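Local coordinates for packaging protein UL32 (Human herpesvirus 8 type M, PDB 6XF9) that forms a zinc-binding pentameric ring required for herpesviral packaging and probably supports cleavage and encapsidation of the viral genomic DNA, at the interface of chains A and B. Sequence-based numbering; all coordinates share one arbitrary frame. Chains: chain A/B, Packaging protein UL32.

The interface of chains A and B. Residues chain A 49-52, 55-56; chain B 328, 330-331, 334-335.
B:Asp331 reaches from helix 329-338 of one subunit to the zinc-binding CXXC segment of its neighbour, where A:Cys52 and A:Cys55, two ligands of a zinc ion, flank the start of helix 53-60. The contact belongs to a subunit junction of the pentameric ring of this UL32-family packaging protein. With CG anti to its own carbonyl carbon (chi1 -75°), the aspartate directs its carboxylate off the helix toward chain A, where two donors meet it. B:Asp331 OD2 turns its syn lone pair to the backbone N of A:Cys52, 2.8 Å away, in a fairly straight bond. B:Asp331 OD1 accepts a hydrogen bond from the side-chain amide NE2 of A:Gln56, also at 2.8 Å, but that donor stands above the carboxylate plane and the bond is more bent, 137° at the hydrogen. Both oxygens are thus gripped, which should restrict rotation of the carboxylate beside the metal-binding loop. The amide and carboxylate planes are steeply turned, 71° apart, and the acceptor is itself tilted out of the amide plane. A:Pro51 lies against the same carboxylate, its ring CB 3.3 Å from B:Asp331 OD1. Across the CXXC turn, where the loop enters helix 53-60, A:Cys55 N donates to A:Cys52 SG at 3.5 Å, an N-H to sulfur bond typical of zinc knuckles. On one flank, the B:Lys328 chain bends at chi3 and presents NZ tip-on to the carbonyl O of A:Ser50 at 2.8 Å, nearly in line with the C=O bond. At the opposite flank B:Phe335 points its ring edge at the first turn of helix 53-60: B:Phe335 CZ lies 4.0 Å from A:Cys55 CB, and A:Gln56 OE1 meets the rim in plane, with its amide nearly perpendicular to the ring.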
# COMPACT_ATOMS: atom_id res chain seq x y z
N SER A 49 21.13 -16.14 -22.83
CA SER A 49 22.50 -16.02 -23.30
C SER A 49 22.94 -17.22 -24.10
O SER A 49 24.14 -17.35 -24.38
CB SER A 49 23.48 -15.83 -22.15
OG SER A 49 23.41 -14.51 -21.64
N SER A 50 21.99 -18.08 -24.52
CA SER A 50 22.36 -19.14 -25.44
C SER A 50 22.50 -18.55 -26.83
O SER A 50 21.85 -17.55 -27.16
CB SER A 50 21.30 -20.23 -25.47
OG SER A 50 21.38 -21.10 -24.35
N PRO A 51 23.36 -19.12 -27.66
CA PRO A 51 23.47 -18.63 -29.03
C PRO A 51 22.18 -18.95 -29.78
O PRO A 51 21.35 -19.75 -29.34
CB PRO A 51 24.66 -19.41 -29.60
CG PRO A 51 24.72 -20.64 -28.76
CD PRO A 51 24.33 -20.19 -27.39
N CYS A 52 21.99 -18.23 -30.89
CA CYS A 52 20.93 -18.58 -31.82
C CYS A 52 21.47 -19.68 -32.72
O CYS A 52 22.47 -19.48 -33.42
CB CYS A 52 20.51 -17.37 -32.64
SG CYS A 52 19.27 -17.81 -33.83
N CYS A 55 21.53 -18.56 -36.39
CA CYS A 55 22.62 -17.62 -36.63
C CYS A 55 23.97 -18.32 -36.62
O CYS A 55 24.88 -17.91 -37.34
CB CYS A 55 22.63 -16.51 -35.58
SG CYS A 55 21.42 -15.24 -35.77
N GLN A 56 24.13 -19.35 -35.78
CA GLN A 56 25.41 -20.06 -35.69
C GLN A 56 25.64 -20.95 -36.90
O GLN A 56 26.77 -21.09 -37.37
CB GLN A 56 25.47 -20.87 -34.38
CG GLN A 56 25.59 -19.96 -33.16
CD GLN A 56 26.95 -19.25 -33.06
OE1 GLN A 56 27.86 -19.53 -33.84
NE2 GLN A 56 27.06 -18.30 -32.14
N LYS B 328 22.03 -11.05 -31.79
CA LYS B 328 22.19 -10.74 -30.37
C LYS B 328 23.65 -10.62 -29.95
O LYS B 328 24.54 -11.23 -30.54
CB LYS B 328 21.48 -11.81 -29.52
CG LYS B 328 22.20 -13.17 -29.49
CD LYS B 328 21.27 -14.32 -29.07
CE LYS B 328 21.08 -14.39 -27.55
NZ LYS B 328 20.08 -15.44 -27.15
N VAL B 330 25.61 -11.84 -27.73
CA VAL B 330 26.53 -12.96 -27.50
C VAL B 330 26.91 -13.62 -28.82
O VAL B 330 28.06 -14.05 -29.00
CB VAL B 330 25.98 -13.99 -26.48
CG1 VAL B 330 25.97 -13.39 -25.05
CG2 VAL B 330 24.59 -14.52 -26.88
N ASP B 331 25.99 -13.63 -29.79
CA ASP B 331 26.33 -14.11 -31.14
C ASP B 331 27.22 -13.11 -31.88
O ASP B 331 28.13 -13.53 -32.59
CB ASP B 331 25.06 -14.38 -31.94
CG ASP B 331 24.37 -15.64 -31.51
OD1 ASP B 331 25.12 -16.54 -31.09
OD2 ASP B 331 23.11 -15.72 -31.54
N ALA B 334 30.62 -13.71 -30.58
CA ALA B 334 31.18 -14.94 -31.10
C ALA B 334 31.59 -14.78 -32.56
O ALA B 334 32.66 -15.25 -32.96
CB ALA B 334 30.19 -16.08 -30.93
N PHE B 335 30.77 -14.09 -33.37
CA PHE B 335 31.10 -13.88 -34.78
C PHE B 335 32.38 -13.07 -34.91
O PHE B 335 33.26 -13.42 -35.72
CB PHE B 335 29.98 -13.13 -35.51
CG PHE B 335 28.71 -13.94 -35.76
CD1 PHE B 335 28.57 -15.24 -35.31
CD2 PHE B 335 27.65 -13.38 -36.48
CE1 PHE B 335 27.40 -15.95 -35.55
CE2 PHE B 335 26.48 -14.09 -36.73
CZ PHE B 335 26.35 -15.37 -36.27